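Local coordinates for mandelate racemase/muconate lactonizing protein (PDB 3V5C), which probably dehydrates galacturonate with the help of magnesium, as a member of the enolase superfamily, at residues A[48-53]-A[93-98]; A[58-63]-A[285-290]. The protein carries 1 engineered substitution. All coordinates share one frame; numbering follows the deposited sequence.

Contact 1: residues A[48-53]-A[93-98]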
# COMPACT_ATOMS: atom_id res chain seq x y z
N ALA A 48 -4.66 -16.70 4.34
CA ALA A 48 -4.73 -18.12 4.03
C ALA A 48 -3.38 -18.77 4.28
O ALA A 48 -2.33 -18.16 4.11
CB ALA A 48 -5.16 -18.34 2.58
N ARG A 49 -3.43 -20.03 4.67
CA ARG A 49 -2.27 -20.87 4.82
C ARG A 49 -2.41 -21.98 3.77
O ARG A 49 -3.40 -22.72 3.77
CB ARG A 49 -2.25 -21.46 6.24
CG ARG A 49 -1.13 -22.45 6.53
CD ARG A 49 -1.00 -22.66 8.05
NE ARG A 49 -2.07 -23.48 8.62
CZ ARG A 49 -2.35 -23.55 9.93
NH1 ARG A 49 -3.32 -24.35 10.36
NH2 ARG A 49 -1.66 -22.83 10.80
N ILE A 50 -1.45 -22.08 2.86
CA ILE A 50 -1.50 -23.13 1.84
C ILE A 50 -0.43 -24.18 2.15
O ILE A 50 0.66 -23.84 2.60
CB ILE A 50 -1.33 -22.55 0.41
CG1 ILE A 50 -1.69 -23.57 -0.67
CG2 ILE A 50 0.09 -21.98 0.20
CD1 ILE A 50 -1.82 -22.95 -2.07
N THR A 51 -0.74 -25.45 1.90
CA THR A 51 0.27 -26.49 2.08
C THR A 51 0.48 -27.16 0.73
O THR A 51 -0.47 -27.63 0.12
CB THR A 51 -0.21 -27.56 3.07
OG1 THR A 51 -0.53 -26.95 4.34
CG2 THR A 51 0.88 -28.61 3.28
N ILE A 52 1.73 -27.16 0.28
CA ILE A 52 2.12 -27.78 -0.99
C ILE A 52 3.33 -28.65 -0.68
O ILE A 52 4.28 -28.20 -0.04
CB ILE A 52 2.51 -26.72 -2.04
CG1 ILE A 52 1.31 -25.84 -2.41
CG2 ILE A 52 3.12 -27.39 -3.30
CD1 ILE A 52 1.71 -24.53 -3.08
N ASP A 53 3.27 -29.91 -1.12
CA ASP A 53 4.37 -30.84 -0.89
C ASP A 53 4.88 -30.77 0.56
O ASP A 53 6.08 -30.67 0.80
CB ASP A 53 5.52 -30.53 -1.86
CG ASP A 53 6.59 -31.61 -1.86
OD1 ASP A 53 6.21 -32.79 -1.77
OD2 ASP A 53 7.79 -31.28 -1.92
N LEU A 93 -5.97 -13.10 -6.42
CA LEU A 93 -6.47 -12.48 -5.19
C LEU A 93 -6.53 -13.50 -4.04
O LEU A 93 -6.29 -13.15 -2.88
CB LEU A 93 -7.84 -11.87 -5.41
CG LEU A 93 -7.95 -10.85 -6.54
CD1 LEU A 93 -9.40 -10.41 -6.73
CD2 LEU A 93 -7.00 -9.65 -6.30
N GLN A 94 -6.84 -14.74 -4.38
CA GLN A 94 -7.06 -15.78 -3.39
C GLN A 94 -5.76 -16.38 -2.88
O GLN A 94 -5.63 -16.67 -1.69
CB GLN A 94 -7.89 -16.91 -4.01
CG GLN A 94 -9.31 -16.51 -4.40
CD GLN A 94 -9.41 -15.87 -5.78
OE1 GLN A 94 -8.42 -15.75 -6.51
NE2 GLN A 94 -10.62 -15.44 -6.12
N LEU A 95 -4.77 -16.54 -3.77
CA LEU A 95 -3.61 -17.34 -3.40
C LEU A 95 -2.23 -16.81 -3.75
O LEU A 95 -1.23 -17.45 -3.40
CB LEU A 95 -3.76 -18.76 -4.00
CG LEU A 95 -4.87 -19.66 -3.48
CD1 LEU A 95 -4.85 -20.98 -4.29
CD2 LEU A 95 -4.71 -19.91 -2.00
N GLU A 96 -2.12 -15.65 -4.39
CA GLU A 96 -0.79 -15.22 -4.83
C GLU A 96 0.14 -15.05 -3.63
O GLU A 96 1.32 -15.38 -3.70
CB GLU A 96 -0.81 -13.93 -5.64
CG GLU A 96 -1.26 -12.68 -4.89
CD GLU A 96 -1.39 -11.49 -5.82
OE1 GLU A 96 -1.97 -10.49 -5.38
OE2 GLU A 96 -0.91 -11.57 -6.98
N TYR A 97 -0.39 -14.52 -2.53
CA TYR A 97 0.49 -14.26 -1.41
C TYR A 97 0.93 -15.55 -0.70
O TYR A 97 2.12 -15.76 -0.52
CB TYR A 97 -0.10 -13.20 -0.45
CG TYR A 97 -0.02 -11.79 -1.03
CD1 TYR A 97 1.22 -11.19 -1.25
CD2 TYR A 97 -1.16 -11.07 -1.37
CE1 TYR A 97 1.35 -9.93 -1.77
CE2 TYR A 97 -1.04 -9.77 -1.89
CZ TYR A 97 0.23 -9.22 -2.10
OH TYR A 97 0.40 -7.95 -2.61
N PRO A 98 -0.02 -16.41 -0.30
CA PRO A 98 0.46 -17.69 0.24
C PRO A 98 1.37 -18.46 -0.74
O PRO A 98 2.31 -19.13 -0.29
CB PRO A 98 -0.83 -18.49 0.48
CG PRO A 98 -1.94 -17.44 0.53
CD PRO A 98 -1.49 -16.29 -0.32
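Ile50 and Pro98 mark the nearest approach of the two backbones, 6.0 Å between their CA atoms, where strand 48-52 passes helix 93-98 with the axes of these short segments inclined at 69°. No hydrogen bond bridges the pair, and the join is made by apolar side chains. Pro98 is the central piece. Its CB rests on the CG2 branch of Ile50 at 3.6 Å, the two side chains crossing at about a right angle. The same CG2 also lies against the carbonyl of the proline, 3.6 Å from Pro98 O. With chi1 of Ile50 at -167°, CG1 is swung opposite the backbone N and CG2 occupies the crowded position between N and the carbonyl carbon. The two branches thereby serve different partners: CG2 takes the proline, while the longer arm carries CD1 to Leu95 CD2 at 4.2 Å. At the other end of the contact, Pro98 CG touches both the methyl and the backbone of Ala48, 3.9 Å from Ala48 CB and 3.7 Å from Ala48 O. The helix is kinked here, the N atoms of Tyr97 and Pro98 making no bond to the preceding turn; a proline has no N-H to give. All four touching residues are buried, as suits a helix laid on a sheet in the N-terminal capping domain of the enolase fold. Around them, Ile50 also packs on Val14 and Ile17 of strand 14-30, and Leu95 on Trp68 of helix 66-70. Arg49, pointing away from helix 92-107, forms a salt bridge with Glu18 and touches Val374 and Ile378, which puts strand 42-52 between helix 92-107 on one side and helix 371-380 on the other.

Contact 2: residues A[58-63]-A[285-290]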
# COMPACT_ATOMS: atom_id res chain seq x y z
N TYR A 58 2.12 -18.69 3.97
CA TYR A 58 1.07 -17.85 4.53
C TYR A 58 0.95 -16.55 3.73
O TYR A 58 1.96 -16.00 3.26
CB TYR A 58 1.47 -17.43 5.95
CG TYR A 58 1.24 -18.44 7.05
CD1 TYR A 58 0.06 -18.39 7.81
CD2 TYR A 58 2.21 -19.37 7.40
CE1 TYR A 58 -0.16 -19.27 8.85
CE2 TYR A 58 1.99 -20.28 8.46
CZ TYR A 58 0.81 -20.21 9.17
OH TYR A 58 0.56 -21.08 10.22
N GLY A 59 -0.26 -16.01 3.61
CA GLY A 59 -0.39 -14.67 3.07
C GLY A 59 -1.80 -14.13 3.03
O GLY A 59 -2.76 -14.84 3.32
N SER A 60 -1.92 -12.85 2.69
CA SER A 60 -3.23 -12.23 2.42
C SER A 60 -4.03 -13.09 1.45
O SER A 60 -3.48 -13.69 0.53
CB SER A 60 -3.01 -10.84 1.81
OG SER A 60 -4.21 -10.33 1.25
N SER A 61 -5.33 -13.19 1.69
CA SER A 61 -6.22 -13.88 0.75
C SER A 61 -7.56 -13.18 0.77
O SER A 61 -8.13 -12.97 1.85
CB SER A 61 -6.38 -15.35 1.16
OG SER A 61 -7.36 -15.98 0.34
N ILE A 62 -8.06 -12.79 -0.41
CA ILE A 62 -9.41 -12.23 -0.50
C ILE A 62 -10.20 -12.94 -1.58
O ILE A 62 -9.62 -13.58 -2.47
CB ILE A 62 -9.39 -10.70 -0.73
CG1 ILE A 62 -8.81 -10.36 -2.09
CG2 ILE A 62 -8.64 -10.00 0.42
CD1 ILE A 62 -9.07 -8.90 -2.54
N HIS A 63 -11.52 -12.85 -1.49
CA HIS A 63 -12.42 -13.41 -2.50
C HIS A 63 -12.28 -14.93 -2.61
O HIS A 63 -12.42 -15.48 -3.71
CB HIS A 63 -12.14 -12.78 -3.86
CG HIS A 63 -12.49 -11.33 -3.94
ND1 HIS A 63 -12.73 -10.56 -2.82
CD2 HIS A 63 -12.63 -10.51 -5.00
CE1 HIS A 63 -13.01 -9.32 -3.20
NE2 HIS A 63 -12.95 -9.26 -4.51
N ASP A 285 -4.20 -0.54 -5.55
CA ASP A 285 -3.99 -1.15 -4.24
C ASP A 285 -3.17 -2.46 -4.33
O ASP A 285 -3.28 -3.22 -5.30
CB ASP A 285 -5.36 -1.38 -3.59
CG ASP A 285 -5.29 -1.99 -2.19
OD1 ASP A 285 -5.19 -1.22 -1.21
OD2 ASP A 285 -5.42 -3.23 -2.07
N ILE A 286 -2.35 -2.68 -3.31
CA ILE A 286 -1.41 -3.81 -3.23
C ILE A 286 -2.10 -5.17 -3.04
O ILE A 286 -1.50 -6.22 -3.32
CB ILE A 286 -0.37 -3.54 -2.12
CG1 ILE A 286 0.74 -4.58 -2.14
CG2 ILE A 286 -1.04 -3.51 -0.74
CD1 ILE A 286 1.55 -4.60 -3.42
N ILE A 287 -3.33 -5.16 -2.54
CA ILE A 287 -4.12 -6.38 -2.36
C ILE A 287 -5.07 -6.60 -3.55
O ILE A 287 -5.18 -7.70 -4.09
CB ILE A 287 -4.95 -6.34 -1.06
CG1 ILE A 287 -4.09 -5.98 0.15
CG2 ILE A 287 -5.67 -7.68 -0.84
CD1 ILE A 287 -2.98 -6.96 0.43
N TRP A 288 -5.77 -5.54 -3.96
CA TRP A 288 -6.65 -5.60 -5.12
C TRP A 288 -6.33 -4.40 -6.02
O TRP A 288 -6.66 -3.27 -5.67
CB TRP A 288 -8.12 -5.56 -4.68
CG TRP A 288 -9.07 -5.52 -5.82
CD1 TRP A 288 -9.50 -6.58 -6.57
CD2 TRP A 288 -9.71 -4.35 -6.38
NE1 TRP A 288 -10.38 -6.15 -7.54
CE2 TRP A 288 -10.51 -4.79 -7.45
CE3 TRP A 288 -9.67 -2.98 -6.07
CZ2 TRP A 288 -11.28 -3.90 -8.22
CZ3 TRP A 288 -10.43 -2.11 -6.83
CH2 TRP A 288 -11.23 -2.57 -7.90
N PRO A 289 -5.72 -4.64 -7.19
CA PRO A 289 -5.61 -5.89 -7.94
C PRO A 289 -4.48 -6.84 -7.52
O PRO A 289 -4.46 -7.96 -8.04
CB PRO A 289 -5.37 -5.42 -9.36
CG PRO A 289 -4.56 -4.16 -9.18
CD PRO A 289 -5.20 -3.50 -7.98
N GLY A 290 -3.58 -6.42 -6.64
CA GLY A 290 -2.60 -7.37 -6.13
C GLY A 290 -1.19 -7.34 -6.68
O GLY A 290 -0.81 -6.50 -7.51
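Ile287 and Ser60 meet because their first torsions turn them together: chi1 of -52° sets Ile287 CG2 opposite its own backbone N, and chi1 of 167° does the same for Ser60 OG. This is a domain interface of the enolase fold, where the end of strand 55-60 in the capping domain meets the barrel loop leading from strand 281-282 to helix 291-303. Ser60 OG sits between two methyls of the isoleucine, 3.7 Å from each of Ile287 CG2 and Ile287 CD1, a van der Waals approach without a hydrogen bond. Farther along, Ile62 crosses Ile287 obliquely, its CG2 4.0 Å from Ile287 CG2. CD1 of Ile62 lies between two partners, against Ile287 CG2 and against Trp288 CB at 4.1 Å, so it is the base of the tryptophan and not its indole that is touched. An alanine in place of Ile287 would probably leave the Ser60 hydroxyl and both end methyls of Ile62 facing a gap between the domains.

The loop is shaped by Asp285, whose OD2 accepts the N-H groups of Ile287 and Trp288, an Asx turn and Asx motif on one oxygen. Trp288 N approaches its anti lone pair at 3.0 Å and nearly straight (166°), whereas Ile287 N comes from above the carboxylate plane. Asp285 OD1 is taken up separately by His311, so both oxygens of the carboxylate are engaged and its rotation is restrained. A cis peptide precedes Pro289, just before the helix that starts after Gly290. The side chain of Trp288 lies about 11 Å from the bound magnesium, consistent with a loop at the C-terminal end of the barrel strands, where this family has its active site. On the capping-domain side, Ile62 CD1 also sits 4.0 Å above one face of the His63 ring, displaced toward its rim.

How the contacts relate
Contact 1 is wholly buried and stays within the capping domain, holding a helix against its antiparallel sheet; contact 2 is only partly buried and joins that domain to a loop of the barrel, with exposed Trp288 at its margin. Strands 42-52 and 55-60 are neighbours in one sheet, so the two contacts grow from the same scaffold. Both are apolar across the interface, but contact 2 adds a serine hydroxyl and a loop shaped by a carboxylate. Helix 92-107 connects them: Tyr97 OH reaches the carbonyl of Ile286, and Gln94 O pairs with Ser61 OG, both probable hydrogen bonds, while Pro98 also packs on the Ser60 carbonyl.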